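Local coordinates for aminoglycoside N(3)-acetyltransferase (Streptomyces griseus, PDB 7LAP), which probably transfers an acetyl group from acetyl-CoA to the 3-amino group of aminoglycoside antibiotics, thereby conferring resistance on its Streptomyces host, at residues Leu66-Gly80 with Asp138-Met152. Sequence-based numbering, arbitrary orientation.
Sequences LDVVGPTGTLLVTCG and DVSLAALGASAPALM
Strands 74-78 and 141-145 pair antiparallel as neighbours in the central sheet, and helix 148-152 folds back over the face that carries L76 and A143. L75 with L144 and V77 with A142 are the hydrogen-bonded pairs, each closed by two backbone bonds; L75 N to L144 O, at 2.8 Å, is almost straight (176°). At one end the pairing runs on as A146 N donates to G73 O. At the other, S140 O accepts from both C79 N (3.0 Å) and G80 N (3.1 Å), which reach it from the same face of its carbonyl plane. Strand 41-46 flanks 74-78 on its far edge through bonds to T74 and L76, placing 74-78 between 41-46 and 141-145 in the seven-stranded mixed sheet of this Antibiotic_NAT family enzyme. Where the second strand turns into its helix, S147 N donates to T74 OG1 at 2.8 Å. A water ties this hydroxyl to T72 O and S147 OG, bridging the two turns. The T74 rotamer (chi1 -53°) sets OG1 beside the backbone N, facing the turn, and sends CG2 toward A148 and L151. L76 crosses L151 at about a right angle, their CD1 methyls tightly packed at 3.3 Å, and runs past M152 in the opposite direction, L76 CD2 lying 4.0 Å from M152 CE; L141 CD1 also meets L76 CD2. On the other face, L144 CD2 touches L66 CD1 (4.0 Å) of helix 58-69, and A142 CB touches both V77 CG2 and C79 SG, with helix 120-126 covering L75, V77, A142 and L144.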
loop_
_atom_site.group_PDB
_atom_site.type_symbol
_atom_site.label_atom_id
_atom_site.label_comp_id
_atom_site.label_asym_id
_atom_site.label_seq_id
_atom_site.Cartn_x
_atom_site.Cartn_y
_atom_site.Cartn_z
ATOM N N LEU B 66 -17.511 -9.838 -4.172
ATOM C CA LEU B 66 -18.573 -9.957 -3.178
ATOM C C LEU B 66 -19.943 -10.037 -3.830
ATOM O O LEU B 66 -20.839 -10.714 -3.304
ATOM C CB LEU B 66 -18.525 -8.769 -2.213
ATOM C CG LEU B 66 -17.252 -8.745 -1.346
ATOM C CD1 LEU B 66 -17.150 -7.447 -0.547
ATOM C CD2 LEU B 66 -17.200 -9.963 -0.403
ATOM N N ASP B 67 -20.140 -9.312 -4.935
ATOM C CA ASP B 67 -21.404 -9.418 -5.656
ATOM C C ASP B 67 -21.645 -10.844 -6.135
ATOM O O ASP B 67 -22.778 -11.324 -6.101
ATOM C CB ASP B 67 -21.430 -8.470 -6.853
ATOM C CG ASP B 67 -21.455 -6.973 -6.449
ATOM O OD1 ASP B 67 -21.765 -6.629 -5.294
ATOM O OD2 ASP B 67 -21.123 -6.120 -7.306
ATOM N N VAL B 68 -20.598 -11.525 -6.620
ATOM C CA VAL B 68 -20.804 -12.855 -7.178
ATOM C C VAL B 68 -21.025 -13.874 -6.063
ATOM O O VAL B 68 -21.993 -14.642 -6.096
ATOM C CB VAL B 68 -19.632 -13.277 -8.096
ATOM C CG1 VAL B 68 -19.853 -14.703 -8.568
ATOM C CG2 VAL B 68 -19.559 -12.392 -9.317
ATOM N N VAL B 69 -20.156 -13.885 -5.044
ATOM C CA VAL B 69 -20.283 -14.948 -4.041
ATOM C C VAL B 69 -21.359 -14.608 -3.030
ATOM O O VAL B 69 -21.859 -15.511 -2.349
ATOM C CB VAL B 69 -18.940 -15.285 -3.347
ATOM C CG1 VAL B 69 -17.857 -15.577 -4.414
ATOM C CG2 VAL B 69 -18.443 -14.153 -2.406
ATOM N N GLY B 70 -21.764 -13.343 -2.936
ATOM C CA GLY B 70 -22.887 -12.976 -2.101
ATOM C C GLY B 70 -22.572 -13.101 -0.622
ATOM O O GLY B 70 -21.463 -13.486 -0.243
ATOM N N PRO B 71 -23.556 -12.812 0.248
ATOM C CA PRO B 71 -23.263 -12.712 1.692
ATOM C C PRO B 71 -22.804 -14.015 2.336
ATOM O O PRO B 71 -22.183 -13.964 3.400
ATOM C CB PRO B 71 -24.609 -12.265 2.303
ATOM C CG PRO B 71 -25.439 -11.792 1.144
ATOM C CD PRO B 71 -24.991 -12.615 -0.029
ATOM N N THR B 72 -23.133 -15.177 1.772
ATOM C CA THR B 72 -22.711 -16.442 2.368
ATOM C C THR B 72 -21.345 -16.908 1.867
ATOM O O THR B 72 -20.824 -17.904 2.377
ATOM C CB THR B 72 -23.740 -17.543 2.076
ATOM O OG1 THR B 72 -23.757 -17.790 0.670
ATOM C CG2 THR B 72 -25.145 -17.141 2.531
ATOM N N GLY B 73 -20.755 -16.224 0.883
ATOM C CA GLY B 73 -19.444 -16.589 0.384
ATOM C C GLY B 73 -18.319 -15.858 1.101
ATOM O O GLY B 73 -18.532 -15.019 1.971
ATOM N N THR B 74 -17.090 -16.176 0.695
ATOM C CA THR B 74 -15.914 -15.668 1.381
ATOM C C THR B 74 -14.807 -15.457 0.361
ATOM O O THR B 74 -14.647 -16.273 -0.546
ATOM C CB THR B 74 -15.435 -16.645 2.463
ATOM O OG1 THR B 74 -16.528 -16.970 3.327
ATOM C CG2 THR B 74 -14.309 -16.023 3.325
ATOM N N LEU B 75 -14.037 -14.378 0.526
ATOM C CA LEU B 75 -12.848 -14.103 -0.280
ATOM C C LEU B 75 -11.612 -14.304 0.578
ATOM O O LEU B 75 -11.618 -13.972 1.758
ATOM C CB LEU B 75 -12.831 -12.658 -0.819
ATOM C CG LEU B 75 -14.117 -12.120 -1.437
ATOM C CD1 LEU B 75 -13.878 -10.695 -1.963
ATOM C CD2 LEU B 75 -14.584 -13.065 -2.545
ATOM N N LEU B 76 -10.540 -14.809 -0.003
ATOM C CA LEU B 76 -9.272 -15.032 0.659
ATOM C C LEU B 76 -8.082 -14.556 -0.157
ATOM O O LEU B 76 -8.093 -14.680 -1.348
ATOM C CB LEU B 76 -9.043 -16.514 0.821
ATOM C CG LEU B 76 -9.261 -17.268 2.098
ATOM C CD1 LEU B 76 -10.704 -17.688 2.050
ATOM C CD2 LEU B 76 -8.388 -18.490 2.170
ATOM N N VAL B 77 -7.046 -14.055 0.490
ATOM C CA VAL B 77 -5.833 -13.645 -0.212
ATOM C C VAL B 77 -4.627 -14.075 0.604
ATOM O O VAL B 77 -4.735 -14.390 1.788
ATOM C CB VAL B 77 -5.741 -12.120 -0.448
ATOM C CG1 VAL B 77 -6.891 -11.622 -1.398
ATOM C CG2 VAL B 77 -5.777 -11.411 0.874
ATOM N N THR B 78 -3.466 -14.067 -0.030
ATOM C CA THR B 78 -2.233 -14.312 0.691
ATOM C C THR B 78 -1.590 -12.954 0.939
ATOM O O THR B 78 -1.509 -12.137 0.019
ATOM C CB THR B 78 -1.325 -15.279 -0.071
ATOM O OG1 THR B 78 -0.081 -15.388 0.612
ATOM C CG2 THR B 78 -0.999 -14.789 -1.496
ATOM N N CYS B 79 -1.242 -12.668 2.203
ATOM C CA CYS B 79 -0.641 -11.384 2.613
ATOM C C CYS B 79 0.854 -11.473 2.909
ATOM O O CYS B 79 1.677 -10.751 2.306
ATOM C CB CYS B 79 -1.355 -10.851 3.880
ATOM S SG CYS B 79 -2.999 -10.290 3.577
ATOM N N GLY B 80 1.255 -12.308 3.864
ATOM C CA GLY B 80 2.637 -12.236 4.345
ATOM C C GLY B 80 2.902 -10.907 5.042
ATOM O O GLY B 80 1.998 -10.164 5.385
ATOM N N ASP B 138 4.972 -14.908 8.946
ATOM C CA ASP B 138 5.604 -15.117 7.662
ATOM C C ASP B 138 4.621 -15.357 6.520
ATOM O O ASP B 138 4.855 -14.876 5.407
ATOM C CB ASP B 138 6.577 -16.285 7.747
ATOM C CG ASP B 138 7.491 -16.326 6.563
ATOM O OD1 ASP B 138 8.174 -15.316 6.321
ATOM O OD2 ASP B 138 7.528 -17.350 5.871
ATOM N N VAL B 139 3.526 -16.091 6.745
ATOM C CA VAL B 139 2.660 -16.477 5.635
ATOM C C VAL B 139 1.195 -16.243 5.976
ATOM O O VAL B 139 0.330 -17.051 5.614
ATOM C CB VAL B 139 2.905 -17.940 5.221
ATOM C CG1 VAL B 139 4.292 -18.071 4.556
ATOM C CG2 VAL B 139 2.767 -18.897 6.438
ATOM N N SER B 140 0.910 -15.115 6.629
ATOM C CA SER B 140 -0.460 -14.779 6.985
ATOM C C SER B 140 -1.333 -14.708 5.737
ATOM O O SER B 140 -0.877 -14.380 4.646
ATOM C CB SER B 140 -0.537 -13.449 7.733
ATOM O OG SER B 140 -0.030 -12.384 6.932
ATOM N N LEU B 141 -2.598 -15.048 5.903
ATOM C CA LEU B 141 -3.588 -14.806 4.874
ATOM C C LEU B 141 -4.539 -13.750 5.400
ATOM O O LEU B 141 -4.475 -13.358 6.560
ATOM C CB LEU B 141 -4.360 -16.086 4.531
ATOM C CG LEU B 141 -3.581 -17.362 4.228
ATOM C CD1 LEU B 141 -4.534 -18.376 3.632
ATOM C CD2 LEU B 141 -2.580 -17.001 3.204
ATOM N N ALA B 142 -5.466 -13.328 4.551
ATOM C CA ALA B 142 -6.577 -12.550 5.054
ATOM C C ALA B 142 -7.837 -13.013 4.352
ATOM O O ALA B 142 -7.777 -13.546 3.245
ATOM C CB ALA B 142 -6.348 -11.062 4.841
ATOM N N ALA B 143 -8.976 -12.784 4.996
ATOM C CA ALA B 143 -10.252 -13.244 4.470
ATOM C C ALA B 143 -11.351 -12.240 4.798
ATOM O O ALA B 143 -11.297 -11.531 5.809
ATOM C CB ALA B 143 -10.624 -14.629 5.041
ATOM N N LEU B 144 -12.395 -12.259 3.972
ATOM C CA LEU B 144 -13.523 -11.342 4.091
ATOM C C LEU B 144 -14.769 -12.113 3.690
ATOM O O LEU B 144 -14.838 -12.624 2.565
ATOM C CB LEU B 144 -13.338 -10.097 3.184
ATOM C CG LEU B 144 -14.459 -9.058 3.245
ATOM C CD1 LEU B 144 -14.539 -8.390 4.647
ATOM C CD2 LEU B 144 -14.296 -7.986 2.142
ATOM N N GLY B 145 -15.760 -12.175 4.584
ATOM C CA GLY B 145 -16.979 -12.875 4.240
ATOM C C GLY B 145 -17.382 -13.880 5.315
ATOM O O GLY B 145 -16.825 -13.909 6.416
ATOM N N ALA B 146 -18.340 -14.743 4.961
ATOM C CA ALA B 146 -19.082 -15.505 5.963
ATOM C C ALA B 146 -18.189 -16.489 6.712
ATOM O O ALA B 146 -18.387 -16.725 7.901
ATOM C CB ALA B 146 -20.235 -16.238 5.278
ATOM N N SER B 147 -17.215 -17.100 6.042
ATOM C CA SER B 147 -16.387 -18.122 6.677
ATOM C C SER B 147 -15.042 -17.568 7.131
ATOM O O SER B 147 -14.166 -18.338 7.550
ATOM C CB SER B 147 -16.166 -19.275 5.711
ATOM O OG SER B 147 -17.406 -19.840 5.348
ATOM N N ALA B 148 -14.866 -16.253 7.062
ATOM C CA ALA B 148 -13.540 -15.677 7.284
ATOM C C ALA B 148 -12.971 -15.972 8.670
ATOM O O ALA B 148 -11.777 -16.299 8.744
ATOM C CB ALA B 148 -13.577 -14.174 6.994
ATOM N N PRO B 149 -13.736 -15.918 9.785
ATOM C CA PRO B 149 -13.107 -16.211 11.092
ATOM C C PRO B 149 -12.603 -17.644 11.231
ATOM O O PRO B 149 -11.479 -17.846 11.692
ATOM C CB PRO B 149 -14.226 -15.894 12.110
ATOM C CG PRO B 149 -15.168 -14.936 11.351
ATOM C CD PRO B 149 -15.138 -15.483 9.940
ATOM N N ALA B 150 -13.393 -18.651 10.862
ATOM C CA ALA B 150 -12.908 -20.027 10.988
ATOM C C ALA B 150 -11.776 -20.324 10.003
ATOM O O ALA B 150 -10.876 -21.113 10.309
ATOM C CB ALA B 150 -14.059 -21.013 10.776
ATOM N N LEU B 151 -11.795 -19.717 8.816
ATOM C CA LEU B 151 -10.705 -19.957 7.873
ATOM C C LEU B 151 -9.380 -19.423 8.408
ATOM O O LEU B 151 -8.335 -20.066 8.247
ATOM C CB LEU B 151 -11.011 -19.307 6.516
ATOM C CG LEU B 151 -11.962 -20.066 5.582
ATOM C CD1 LEU B 151 -12.375 -19.189 4.418
ATOM C CD2 LEU B 151 -11.338 -21.370 5.110
ATOM N N MET B 152 -9.395 -18.239 9.027
ATOM C CA MET B 152 -8.169 -17.574 9.466
ATOM C C MET B 152 -7.741 -17.944 10.877
ATOM O O MET B 152 -6.605 -17.637 11.268
ATOM C CB MET B 152 -8.361 -16.068 9.403
ATOM C CG MET B 152 -8.661 -15.556 7.958
ATOM S SD MET B 152 -7.286 -15.811 6.821
ATOM C CE MET B 152 -7.802 -17.289 5.912
HETATM O O HOH W 1 -18.255 -18.992 2.789
#